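Local coordinates for DUF4973 domain-containing protein (Bacteroides thetaiotaomicron, PDB 4QNI), which is of unknown function but probably serves as an auxiliary nutrient-binding protein built from two domains, at residues 52-57 / 68-73; 78-83 / 91-96; 119-124 / 138-143. All blocks are in the same frame, centred on the assembly; numbering follows the deposited sequence.

Contacts 1 and 3 are two parts of one hydrophobic core. Each joins a strand of the three-stranded sheet (47-56 or 118-126) to a strand of the facing mixed sheet (66-72 or 135-142), with centres about 5 Å apart. In both, the side chains that meet are aliphatic, while partly exposed His69 and Asp122 take no part. Contact 2, centred about 21 Å from contact 1 and 18 Å from contact 3, also has buried residues but sits at the margin of the mixed sheet. There a helix meets a short strand through a buried amide and aromatic rings. The His72–Asp95 hydrogen bond connects contacts 1 and 2; neighbouring strands 93-95 and 135-142 join contacts 2 and 3.

Contact 1. Residues 52-57 / 68-73; sequences LPILVS and VHVAHD
Ile54 reaches from strand 47-56 toward two valines of strand 66-72, and its two branches divide the work. The longer one ends at CD1, which meets Val70 CG2 at 3.9 Å, the closest approach between the segments. The short branch serves the other valine, with CG2 of Ile54 lying 4.3 Å from CG1 of Val68. The first torsion explains this division: at chi1 -70° CG1 stands beside the backbone N of Ile54 and CG2 lies anti to it, which sends CD1 to Val70 and leaves CG2 facing Val68. The backbones stay well apart, with 8.8 Å between the CA atoms of Ile54 and Val68, a gap bridged by the methyl groups of these beta-branched side chains. Leu110 and Leu121 of the same chain and Ile13 of the second subunit also pack on Ile54.

The packing thins toward Val56, which points the same way but comes no nearer to the other strand than 4.8 Å; it leans instead on Ile112 and on Ile13 of the second subunit. On the outward side the character changes. His69 and Ala71 are partly exposed, and the imidazole of His69 stacks on the ring of Tyr148, a role suited to a polar aromatic at the surface. Pro53 is likewise partly exposed and packs on Tyr82 of the second subunit. Residues 54 to 56 also pair antiparallel with a strand of that subunit, extending the sheet across the interface. Two sheets meeting face to face through aliphatic residues form a beta sandwich, consistent with the immunoglobulin-like E-set relationship of this domain.

Contact 2. Residues 78-83 / 91-96; sequences NILNYA and LYYEDM
This is a helix-to-strand contact in which one amide, that of Asn81, holds helix 74-85 against the backbone of Tyr93 at the margin of the mixed sheet. Asn81 points toward the other segment and uses both polar atoms of its amide on a single residue. Its OD1 accepts the N-H of Tyr93 at 2.7 Å, with the donor tilted 27° from the carbonyl plane, and its ND2 gives a hydrogen to Tyr93 O at 2.9 Å, in the carbonyl plane and on a lone pair. The two bonds fix the rotation of the amide and satisfy the backbone N-H and C=O of Tyr93; asparagine suits the place because it carries a donor and an acceptor side by side.

The unit is a strand-helix-strand connection: strand 66-72 leads into the helix, and the chain returns as strand 93-95. It is not a beta-alpha-beta crossover, since the first strand runs antiparallel to strand 135-142 and the last parallel to it.

Two tyrosines frame the amide. The ring of Tyr92 lies almost parallel to it, 2° between the planes, and Asn81 CB sits over the ring centre, 3.6 Å from the centroid, in a CH-pi contact. The hydroxyl of Tyr92 is hydrogen-bonded to Ala86 O, which ties the ring to the residue just past the helix. Leu80, one residue earlier on the helix, lays its CD2 3.5 Å from Tyr93 CD2. With CG anti to the backbone N (chi1 176°), the leucine bends toward that ring, which also receives Lys135 in a cation-pi interaction.

Contact 3. Residues 119-124 / 138-143; sequences GLLDLK and LPLQIV
Leu123 and Leu121 face Leu138 and Leu140 across the interior of a beta sandwich, an arrangement consistent with the E-set kinship of the domain. Strands 118-126 and 135-142 belong to different sheets. Their local axes are 11.8 Å apart and run nearly antiparallel, at 156°.

The cross-sheet contact is entirely apolar. Leu123 CD2 is the shared point, lying 4.3 Å from Leu138 CD2 and equally 4.3 Å from Leu140 CD1. That same CD1 of Leu140 reaches Leu121 CD2 at 4.4 Å, so the four leucines touch through their methyl groups in a zigzag. The long, branched side chain of leucine can span such a gap from both walls. Leu163, Leu52 and Tyr106 line the same core, and Phe15 of the second subunit packs on Leu140.

Backbone hydrogen bonds run within each sheet: Leu121 pairs with Leu52, and Leu138 with Leu163.

Charges lie on the outward side of strand 118-126, where the residues are partly exposed. Lys124 forms salt bridges with Glu42 and with Asp122, two positions back on the same strand; its NZ sits 2.7 Å from Asp122 OD2, approaching from 35° above the carboxylate plane.

Contact 1. Residues 52-57 / 68-73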
ATOM      1  N   LEU A  52       9.670  18.397  22.796  1.00 42.36           N
ATOM      2  CA  LEU A  52       9.684  17.216  21.935  1.00 41.42           C
ATOM      3  C   LEU A  52       9.468  15.944  22.748  1.00 45.98           C
ATOM      4  O   LEU A  52      10.310  15.593  23.576  1.00 45.92           O
ATOM      5  CB  LEU A  52      11.015  17.165  21.145  1.00 40.80           C
ATOM      6  CG  LEU A  52      11.245  15.994  20.182  1.00 46.24           C
ATOM      7  CD1 LEU A  52      10.432  16.167  18.895  1.00 47.01           C
ATOM      8  CD2 LEU A  52      12.723  15.858  19.849  1.00 45.86           C
ATOM      9  N   PRO A  53       8.345  15.225  22.510  1.00 43.81           N
ATOM     10  CA  PRO A  53       8.083  13.995  23.267  1.00 44.33           C
ATOM     11  C   PRO A  53       9.041  12.851  22.951  1.00 48.10           C
ATOM     12  O   PRO A  53       9.445  12.647  21.807  1.00 47.41           O
ATOM     13  CB  PRO A  53       6.662  13.616  22.837  1.00 46.84           C
ATOM     14  CG  PRO A  53       6.069  14.877  22.260  1.00 50.13           C
ATOM     15  CD  PRO A  53       7.226  15.517  21.585  1.00 44.90           C
ATOM     16  N   ILE A  54       9.400  12.111  23.998  1.00 44.45           N
ATOM     17  CA  ILE A  54      10.252  10.929  23.964  1.00 43.91           C
ATOM     18  C   ILE A  54       9.463   9.876  24.689  1.00 50.97           C
ATOM     19  O   ILE A  54       9.039  10.102  25.832  1.00 51.71           O
ATOM     20  CB  ILE A  54      11.650  11.188  24.578  1.00 46.17           C
ATOM     21  CG1 ILE A  54      12.500  12.124  23.661  1.00 44.86           C
ATOM     22  CG2 ILE A  54      12.362   9.867  24.877  1.00 46.28           C
ATOM     23  CD1 ILE A  54      13.834  12.473  24.185  1.00 46.05           C
ATOM     24  N   LEU A  55       9.203   8.758  24.005  1.00 48.15           N
ATOM     25  CA  LEU A  55       8.404   7.665  24.535  1.00 50.33           C
ATOM     26  C   LEU A  55       9.277   6.551  25.094  1.00 53.64           C
ATOM     27  O   LEU A  55      10.326   6.229  24.538  1.00 52.02           O
ATOM     28  CB  LEU A  55       7.468   7.133  23.439  1.00 51.34           C
ATOM     29  CG  LEU A  55       6.568   8.163  22.718  1.00 56.08           C
ATOM     30  CD1 LEU A  55       5.894   7.531  21.495  1.00 57.14           C
ATOM     31  CD2 LEU A  55       5.536   8.764  23.658  1.00 58.02           C
ATOM     32  N   VAL A  56       8.848   5.991  26.223  1.00 52.61           N
ATOM     33  CA  VAL A  56       9.555   4.933  26.954  1.00 53.02           C
ATOM     34  C   VAL A  56       8.611   3.785  27.276  1.00 58.74           C
ATOM     35  O   VAL A  56       7.568   4.004  27.883  1.00 58.98           O
ATOM     36  CB  VAL A  56      10.194   5.465  28.270  1.00 57.34           C
ATOM     37  CG1 VAL A  56      11.153   4.440  28.867  1.00 57.77           C
ATOM     38  CG2 VAL A  56      10.895   6.807  28.066  1.00 56.17           C
ATOM     39  N   SER A  57       9.014   2.558  26.934  1.00 57.71           N
ATOM     40  CA  SER A  57       8.301   1.317  27.280  1.00 60.65           C
ATOM     41  C   SER A  57       8.780   0.795  28.680  1.00 67.95           C
ATOM     42  O   SER A  57       9.784   1.275  29.195  1.00 68.35           O
ATOM     43  CB  SER A  57       8.551   0.267  26.203  1.00 64.24           C
ATOM     44  OG  SER A  57       9.923  -0.101  26.194  1.00 73.39           O
ATOM     45  N   VAL A  68      17.632   9.368  29.659  1.00 58.93           N
ATOM     46  CA  VAL A  68      17.752   9.230  28.208  1.00 54.85           C
ATOM     47  C   VAL A  68      18.820  10.201  27.714  1.00 54.15           C
ATOM     48  O   VAL A  68      18.828  11.370  28.087  1.00 53.60           O
ATOM     49  CB  VAL A  68      16.387   9.443  27.506  1.00 56.71           C
ATOM     50  CG1 VAL A  68      16.504   9.273  25.990  1.00 54.62           C
ATOM     51  CG2 VAL A  68      15.337   8.495  28.075  1.00 57.53           C
ATOM     52  N   HIS A  69      19.718   9.694  26.887  1.00 48.97           N
ATOM     53  CA  HIS A  69      20.799  10.445  26.277  1.00 48.82           C
ATOM     54  C   HIS A  69      20.461  10.695  24.827  1.00 50.44           C
ATOM     55  O   HIS A  69      20.114   9.761  24.100  1.00 50.57           O
ATOM     56  CB  HIS A  69      22.120   9.699  26.437  1.00 50.31           C
ATOM     57  CG  HIS A  69      22.485   9.546  27.869  1.00 55.44           C
ATOM     58  ND1 HIS A  69      23.327  10.438  28.486  1.00 57.90           N
ATOM     59  CD2 HIS A  69      22.035   8.661  28.787  1.00 58.73           C
ATOM     60  CE1 HIS A  69      23.414  10.036  29.744  1.00 58.41           C
ATOM     61  NE2 HIS A  69      22.644   8.981  29.973  1.00 59.28           N
ATOM     62  N   VAL A  70      20.515  11.969  24.439  1.00 43.64           N
ATOM     63  CA  VAL A  70      20.154  12.487  23.125  1.00 42.06           C
ATOM     64  C   VAL A  70      21.380  13.189  22.543  1.00 48.11           C
ATOM     65  O   VAL A  70      22.061  13.916  23.261  1.00 49.45           O
ATOM     66  CB  VAL A  70      18.919  13.453  23.240  1.00 43.59           C
ATOM     67  CG1 VAL A  70      18.707  14.271  21.969  1.00 41.73           C
ATOM     68  CG2 VAL A  70      17.639  12.698  23.607  1.00 43.72           C
ATOM     69  N   ALA A  71      21.651  12.991  21.250  1.00 43.50           N
ATOM     70  CA  ALA A  71      22.796  13.643  20.628  1.00 42.65           C
ATOM     71  C   ALA A  71      22.479  14.074  19.207  1.00 45.04           C
ATOM     72  O   ALA A  71      21.539  13.565  18.595  1.00 43.23           O
ATOM     73  CB  ALA A  71      24.021  12.728  20.645  1.00 42.77           C
ATOM     74  N   HIS A  72      23.271  15.041  18.714  1.00 42.04           N
ATOM     75  CA  HIS A  72      23.252  15.556  17.351  1.00 42.32           C
ATOM     76  C   HIS A  72      23.555  14.377  16.427  1.00 47.75           C
ATOM     77  O   HIS A  72      24.374  13.540  16.789  1.00 48.54           O
ATOM     78  CB  HIS A  72      24.297  16.688  17.209  1.00 43.07           C
ATOM     79  CG  HIS A  72      24.315  17.338  15.861  1.00 45.99           C
ATOM     80  ND1 HIS A  72      25.510  17.660  15.228  1.00 47.86           N
ATOM     81  CD2 HIS A  72      23.286  17.706  15.060  1.00 46.68           C
ATOM     82  CE1 HIS A  72      25.177  18.167  14.061  1.00 46.51           C
ATOM     83  NE2 HIS A  72      23.849  18.211  13.911  1.00 46.49           N
ATOM     84  N   ASP A  73      22.818  14.241  15.311  1.00 43.26           N
ATOM     85  CA  ASP A  73      23.001  13.125  14.388  1.00 42.91           C
ATOM     86  C   ASP A  73      23.204  13.648  12.946  1.00 44.56           C
ATOM     87  O   ASP A  73      22.353  13.471  12.079  1.00 43.34           O
ATOM     88  CB  ASP A  73      21.800  12.157  14.481  1.00 44.28           C
ATOM     89  CG  ASP A  73      21.978  10.834  13.739  1.00 52.71           C
ATOM     90  OD1 ASP A  73      23.072  10.616  13.133  1.00 50.13           O
ATOM     91  OD2 ASP A  73      21.031  10.035  13.734  1.00 58.14           O
TER

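Contact 2. Residues 78-83 / 91-96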
ATOM      1  N   ASN A  78      23.299  13.518   6.653  1.00 41.22           N
ATOM      2  CA  ASN A  78      24.170  13.369   5.482  1.00 42.73           C
ATOM      3  C   ASN A  78      23.698  12.259   4.542  1.00 49.02           C
ATOM      4  O   ASN A  78      23.586  12.515   3.347  1.00 49.26           O
ATOM      5  CB  ASN A  78      25.601  13.119   5.900  1.00 43.01           C
ATOM      6  CG  ASN A  78      26.253  14.354   6.470  1.00 55.82           C
ATOM      7  OD1 ASN A  78      25.784  15.479   6.286  1.00 42.82           O
ATOM      8  ND2 ASN A  78      27.332  14.165   7.201  1.00 46.63           N
ATOM      9  N   ILE A  79      23.386  11.049   5.077  1.00 47.57           N
ATOM     10  CA  ILE A  79      22.862   9.917   4.279  1.00 48.40           C
ATOM     11  C   ILE A  79      21.583  10.369   3.561  1.00 53.03           C
ATOM     12  O   ILE A  79      21.478  10.220   2.342  1.00 52.35           O
ATOM     13  CB  ILE A  79      22.606   8.640   5.128  1.00 50.76           C
ATOM     14  CG1 ILE A  79      23.808   8.214   6.001  1.00 51.32           C
ATOM     15  CG2 ILE A  79      22.013   7.483   4.305  1.00 51.14           C
ATOM     16  CD1 ILE A  79      24.984   7.804   5.306  1.00 63.72           C
ATOM     17  N   LEU A  80      20.651  10.984   4.319  1.00 49.00           N
ATOM     18  CA  LEU A  80      19.384  11.432   3.773  1.00 48.43           C
ATOM     19  C   LEU A  80      19.617  12.446   2.653  1.00 51.16           C
ATOM     20  O   LEU A  80      18.968  12.329   1.615  1.00 50.96           O
ATOM     21  CB  LEU A  80      18.468  12.005   4.875  1.00 47.92           C
ATOM     22  CG  LEU A  80      17.126  12.589   4.369  1.00 53.02           C
ATOM     23  CD1 LEU A  80      15.961  12.093   5.167  1.00 52.78           C
ATOM     24  CD2 LEU A  80      17.169  14.049   4.374  1.00 55.57           C
ATOM     25  N   ASN A  81      20.510  13.442   2.859  1.00 47.43           N
ATOM     26  CA  ASN A  81      20.793  14.446   1.822  1.00 47.53           C
ATOM     27  C   ASN A  81      21.352  13.803   0.540  1.00 52.11           C
ATOM     28  O   ASN A  81      20.886  14.143  -0.548  1.00 49.53           O
ATOM     29  CB  ASN A  81      21.756  15.524   2.325  1.00 43.69           C
ATOM     30  CG  ASN A  81      21.079  16.641   3.058  1.00 50.12           C
ATOM     31  OD1 ASN A  81      19.961  17.043   2.726  1.00 43.83           O
ATOM     32  ND2 ASN A  81      21.748  17.178   4.072  1.00 37.64           N
ATOM     33  N   TYR A  82      22.327  12.872   0.665  1.00 51.57           N
ATOM     34  CA  TYR A  82      22.898  12.236  -0.524  1.00 55.18           C
ATOM     35  C   TYR A  82      21.882  11.324  -1.210  1.00 60.61           C
ATOM     36  O   TYR A  82      21.777  11.362  -2.438  1.00 60.06           O
ATOM     37  CB  TYR A  82      24.213  11.496  -0.260  1.00 58.48           C
ATOM     38  CG  TYR A  82      25.013  11.362  -1.541  1.00 67.09           C
ATOM     39  CD1 TYR A  82      25.805  12.411  -2.008  1.00 70.75           C
ATOM     40  CD2 TYR A  82      24.924  10.213  -2.329  1.00 69.97           C
ATOM     41  CE1 TYR A  82      26.514  12.306  -3.211  1.00 74.34           C
ATOM     42  CE2 TYR A  82      25.602  10.111  -3.544  1.00 72.69           C
ATOM     43  CZ  TYR A  82      26.417  11.150  -3.970  1.00 80.90           C
ATOM     44  OH  TYR A  82      27.105  11.043  -5.161  1.00 83.18           O
ATOM     45  N   ALA A  83      21.083  10.581  -0.424  1.00 58.28           N
ATOM     46  CA  ALA A  83      20.038   9.690  -0.943  1.00 59.41           C
ATOM     47  C   ALA A  83      18.929  10.462  -1.658  1.00 62.49           C
ATOM     48  O   ALA A  83      18.379   9.980  -2.640  1.00 64.54           O
ATOM     49  CB  ALA A  83      19.435   8.862   0.192  1.00 59.64           C
ATOM     50  N   LEU A  91      20.308  21.972  -2.724  1.00 49.29           N
ATOM     51  CA  LEU A  91      18.992  21.533  -2.267  1.00 47.53           C
ATOM     52  C   LEU A  91      19.039  20.795  -0.942  1.00 49.47           C
ATOM     53  O   LEU A  91      17.985  20.406  -0.440  1.00 48.32           O
ATOM     54  CB  LEU A  91      18.373  20.603  -3.334  1.00 48.41           C
ATOM     55  CG  LEU A  91      18.161  21.193  -4.730  1.00 53.46           C
ATOM     56  CD1 LEU A  91      17.472  20.198  -5.621  1.00 54.81           C
ATOM     57  CD2 LEU A  91      17.352  22.470  -4.673  1.00 53.49           C
ATOM     58  N   TYR A  92      20.250  20.543  -0.392  1.00 45.14           N
ATOM     59  CA  TYR A  92      20.401  19.773   0.854  1.00 42.65           C
ATOM     60  C   TYR A  92      19.700  20.421   2.027  1.00 46.05           C
ATOM     61  O   TYR A  92      19.594  21.640   2.058  1.00 45.97           O
ATOM     62  CB  TYR A  92      21.876  19.644   1.226  1.00 42.37           C
ATOM     63  CG  TYR A  92      22.681  18.584   0.507  1.00 43.66           C
ATOM     64  CD1 TYR A  92      22.168  17.914  -0.597  1.00 45.44           C
ATOM     65  CD2 TYR A  92      23.960  18.246   0.939  1.00 45.14           C
ATOM     66  CE1 TYR A  92      22.905  16.934  -1.252  1.00 47.21           C
ATOM     67  CE2 TYR A  92      24.702  17.252   0.303  1.00 47.00           C
ATOM     68  CZ  TYR A  92      24.167  16.594  -0.787  1.00 55.61           C
ATOM     69  OH  TYR A  92      24.920  15.639  -1.419  1.00 57.89           O
ATOM     70  N   TYR A  93      19.237  19.617   2.993  1.00 41.75           N
ATOM     71  CA  TYR A  93      18.737  20.137   4.262  1.00 41.08           C
ATOM     72  C   TYR A  93      19.959  20.576   5.037  1.00 45.76           C
ATOM     73  O   TYR A  93      20.958  19.838   5.056  1.00 47.98           O
ATOM     74  CB  TYR A  93      17.932  19.079   5.033  1.00 41.56           C
ATOM     75  CG  TYR A  93      16.672  18.649   4.327  1.00 43.69           C
ATOM     76  CD1 TYR A  93      15.545  19.466   4.311  1.00 44.94           C
ATOM     77  CD2 TYR A  93      16.589  17.407   3.701  1.00 45.51           C
ATOM     78  CE1 TYR A  93      14.375  19.072   3.668  1.00 47.10           C
ATOM     79  CE2 TYR A  93      15.418  16.998   3.056  1.00 47.02           C
ATOM     80  CZ  TYR A  93      14.310  17.832   3.050  1.00 56.10           C
ATOM     81  OH  TYR A  93      13.151  17.471   2.397  1.00 61.10           O
ATOM     82  N   GLU A  94      19.950  21.788   5.573  1.00 40.66           N
ATOM     83  CA  GLU A  94      21.118  22.295   6.287  1.00 39.24           C
ATOM     84  C   GLU A  94      21.018  21.944   7.746  1.00 40.50           C
ATOM     85  O   GLU A  94      19.955  21.952   8.339  1.00 39.47           O
ATOM     86  CB  GLU A  94      21.316  23.803   6.091  1.00 41.15           C
ATOM     87  CG  GLU A  94      21.764  24.188   4.690  1.00 55.89           C
ATOM     88  CD  GLU A  94      23.127  23.696   4.227  1.00 76.04           C
ATOM     89  OE1 GLU A  94      24.095  23.718   5.026  1.00 52.71           O
ATOM     90  OE2 GLU A  94      23.232  23.323   3.037  1.00 78.12           O
ATOM     91  N   ASP A  95      22.145  21.590   8.305  1.00 40.63           N
ATOM     92  CA  ASP A  95      22.301  21.142   9.678  1.00 40.58           C
ATOM     93  C   ASP A  95      22.276  22.313  10.682  1.00 44.62           C
ATOM     94  O   ASP A  95      23.284  22.951  10.939  1.00 43.58           O
ATOM     95  CB  ASP A  95      23.626  20.376   9.778  1.00 42.23           C
ATOM     96  CG  ASP A  95      23.781  19.570  11.039  1.00 45.64           C
ATOM     97  OD1 ASP A  95      22.967  19.755  11.961  1.00 41.76           O
ATOM     98  OD2 ASP A  95      24.713  18.731  11.094  1.00 57.16           O
HETATM   99  N   MSE A  96      21.133  22.506  11.297  1.00 42.05           N
HETATM  100  CA  MSE A  96      20.870  23.524  12.313  1.00 41.69           C
HETATM  101  C   MSE A  96      21.634  23.294  13.603  1.00 45.88           C
HETATM  102  O   MSE A  96      21.868  24.259  14.334  1.00 45.70           O
HETATM  103  CB  MSE A  96      19.387  23.505  12.633  1.00 42.97           C
HETATM  104  CG  MSE A  96      18.863  24.812  13.078  1.00 49.80           C
HETATM  105 SE   MSE A  96      16.998  24.528  13.400  0.75 55.68          SE
HETATM  106  CE  MSE A  96      16.501  26.346  13.404  1.00 52.15           C
TER

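Contact 3. Residues 119-124 / 138-143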
ATOM      1  N   GLY A 119       8.520  11.655  28.304  1.00 54.37           N
ATOM      2  CA  GLY A 119       9.372  12.744  28.763  1.00 52.94           C
ATOM      3  C   GLY A 119       9.375  13.810  27.687  1.00 54.09           C
ATOM      4  O   GLY A 119       9.048  13.525  26.533  1.00 53.04           O
ATOM      5  N   LEU A 120       9.675  15.049  28.042  1.00 49.49           N
ATOM      6  CA  LEU A 120       9.656  16.086  27.024  1.00 46.27           C
ATOM      7  C   LEU A 120      11.012  16.713  26.943  1.00 50.27           C
ATOM      8  O   LEU A 120      11.532  17.184  27.948  1.00 50.76           O
ATOM      9  CB  LEU A 120       8.575  17.125  27.301  1.00 45.96           C
ATOM     10  CG  LEU A 120       7.140  16.614  27.291  1.00 50.86           C
ATOM     11  CD1 LEU A 120       6.228  17.557  28.062  1.00 50.97           C
ATOM     12  CD2 LEU A 120       6.631  16.446  25.872  1.00 53.19           C
ATOM     13  N   LEU A 121      11.623  16.648  25.763  1.00 46.21           N
ATOM     14  CA  LEU A 121      12.923  17.247  25.514  1.00 44.82           C
ATOM     15  C   LEU A 121      12.685  18.716  25.118  1.00 46.29           C
ATOM     16  O   LEU A 121      12.105  18.975  24.062  1.00 43.97           O
ATOM     17  CB  LEU A 121      13.669  16.454  24.421  1.00 43.51           C
ATOM     18  CG  LEU A 121      15.107  16.900  24.160  1.00 46.67           C
ATOM     19  CD1 LEU A 121      16.046  16.355  25.204  1.00 46.20           C
ATOM     20  CD2 LEU A 121      15.552  16.491  22.795  1.00 47.72           C
ATOM     21  N   ASP A 122      13.080  19.665  25.978  1.00 43.46           N
ATOM     22  CA  ASP A 122      12.833  21.083  25.720  1.00 43.67           C
ATOM     23  C   ASP A 122      13.854  21.697  24.755  1.00 47.13           C
ATOM     24  O   ASP A 122      14.957  22.071  25.144  1.00 49.25           O
ATOM     25  CB  ASP A 122      12.777  21.895  27.038  1.00 47.56           C
ATOM     26  CG  ASP A 122      12.149  23.293  26.905  1.00 69.55           C
ATOM     27  OD1 ASP A 122      11.493  23.577  25.847  1.00 65.02           O
ATOM     28  OD2 ASP A 122      12.260  24.085  27.870  1.00 87.53           O
ATOM     29  N   LEU A 123      13.467  21.845  23.500  1.00 40.83           N
ATOM     30  CA  LEU A 123      14.341  22.459  22.496  1.00 38.59           C
ATOM     31  C   LEU A 123      14.218  23.977  22.620  1.00 41.01           C
ATOM     32  O   LEU A 123      13.087  24.461  22.641  1.00 40.10           O
ATOM     33  CB  LEU A 123      13.917  22.003  21.071  1.00 36.75           C
ATOM     34  CG  LEU A 123      13.680  20.519  20.819  1.00 38.75           C
ATOM     35  CD1 LEU A 123      13.122  20.289  19.399  1.00 35.58           C
ATOM     36  CD2 LEU A 123      14.965  19.711  21.041  1.00 41.09           C
ATOM     37  N   LYS A 124      15.348  24.727  22.718  1.00 36.74           N
ATOM     38  CA  LYS A 124      15.307  26.190  22.796  1.00 35.82           C
ATOM     39  C   LYS A 124      15.772  26.732  21.472  1.00 40.64           C
ATOM     40  O   LYS A 124      16.660  26.146  20.854  1.00 40.84           O
ATOM     41  CB  LYS A 124      16.116  26.757  23.962  1.00 38.85           C
ATOM     42  CG  LYS A 124      15.746  26.190  25.344  1.00 46.65           C
ATOM     43  CD  LYS A 124      14.356  26.602  25.842  1.00 53.16           C
ATOM     44  CE  LYS A 124      14.340  26.652  27.355  1.00 63.21           C
ATOM     45  NZ  LYS A 124      12.961  26.743  27.898  1.00 73.15           N
ATOM     46  N   LEU A 138      16.990  20.056  12.285  1.00 34.73           N
ATOM     47  CA  LEU A 138      17.710  19.708  13.495  1.00 34.33           C
ATOM     48  C   LEU A 138      17.753  18.185  13.582  1.00 38.85           C
ATOM     49  O   LEU A 138      16.709  17.583  13.856  1.00 37.55           O
ATOM     50  CB  LEU A 138      17.067  20.346  14.746  1.00 33.81           C
ATOM     51  CG  LEU A 138      17.746  20.041  16.090  1.00 36.91           C
ATOM     52  CD1 LEU A 138      19.179  20.575  16.114  1.00 35.85           C
ATOM     53  CD2 LEU A 138      16.906  20.604  17.267  1.00 36.50           C
ATOM     54  N   PRO A 139      18.923  17.531  13.312  1.00 37.32           N
ATOM     55  CA  PRO A 139      18.971  16.052  13.364  1.00 36.66           C
ATOM     56  C   PRO A 139      19.376  15.522  14.757  1.00 39.71           C
ATOM     57  O   PRO A 139      20.410  15.907  15.275  1.00 39.98           O
ATOM     58  CB  PRO A 139      20.005  15.713  12.294  1.00 38.74           C
ATOM     59  CG  PRO A 139      20.988  16.910  12.298  1.00 42.10           C
ATOM     60  CD  PRO A 139      20.239  18.095  12.922  1.00 38.39           C
ATOM     61  N   LEU A 140      18.554  14.638  15.356  1.00 35.97           N
ATOM     62  CA  LEU A 140      18.781  14.097  16.703  1.00 37.33           C
ATOM     63  C   LEU A 140      18.673  12.595  16.736  1.00 40.80           C
ATOM     64  O   LEU A 140      17.957  12.010  15.940  1.00 41.81           O
ATOM     65  CB  LEU A 140      17.747  14.669  17.725  1.00 38.21           C
ATOM     66  CG  LEU A 140      17.631  16.196  17.824  1.00 43.04           C
ATOM     67  CD1 LEU A 140      16.330  16.601  18.463  1.00 43.16           C
ATOM     68  CD2 LEU A 140      18.791  16.773  18.578  1.00 47.02           C
ATOM     69  N   GLN A 141      19.314  11.974  17.725  1.00 38.50           N
ATOM     70  CA  GLN A 141      19.227  10.535  17.925  1.00 39.38           C
ATOM     71  C   GLN A 141      19.211  10.204  19.402  1.00 45.49           C
ATOM     72  O   GLN A 141      19.774  10.945  20.215  1.00 43.16           O
ATOM     73  CB  GLN A 141      20.399   9.808  17.225  1.00 40.07           C
ATOM     74  CG  GLN A 141      21.765  10.221  17.760  1.00 50.14           C
ATOM     75  CD  GLN A 141      22.950   9.560  17.095  1.00 63.36           C
ATOM     76  OE1 GLN A 141      23.977  10.207  16.832  1.00 57.21           O
ATOM     77  NE2 GLN A 141      22.867   8.259  16.862  1.00 53.25           N
ATOM     78  N   ILE A 142      18.566   9.070  19.744  1.00 46.48           N
ATOM     79  CA  ILE A 142      18.627   8.474  21.075  1.00 47.99           C
ATOM     80  C   ILE A 142      19.967   7.731  21.104  1.00 55.54           C
ATOM     81  O   ILE A 142      20.229   6.940  20.199  1.00 54.91           O
ATOM     82  CB  ILE A 142      17.434   7.549  21.395  1.00 51.32           C
ATOM     83  CG1 ILE A 142      16.036   8.267  21.305  1.00 50.48           C
ATOM     84  CG2 ILE A 142      17.669   6.824  22.725  1.00 52.86           C
ATOM     85  CD1 ILE A 142      15.773   9.459  22.197  1.00 53.76           C
ATOM     86  N   VAL A 143      20.837   8.049  22.067  1.00 55.60           N
ATOM     87  CA  VAL A 143      22.168   7.449  22.168  1.00 58.04           C
ATOM     88  C   VAL A 143      22.050   6.102  22.867  1.00 69.16           C
ATOM     89  O   VAL A 143      21.375   5.999  23.887  1.00 68.87           O
ATOM     90  CB  VAL A 143      23.175   8.397  22.881  1.00 61.13           C
ATOM     91  CG1 VAL A 143      24.519   7.715  23.140  1.00 61.19           C
ATOM     92  CG2 VAL A 143      23.375   9.655  22.067  1.00 59.93           C
TER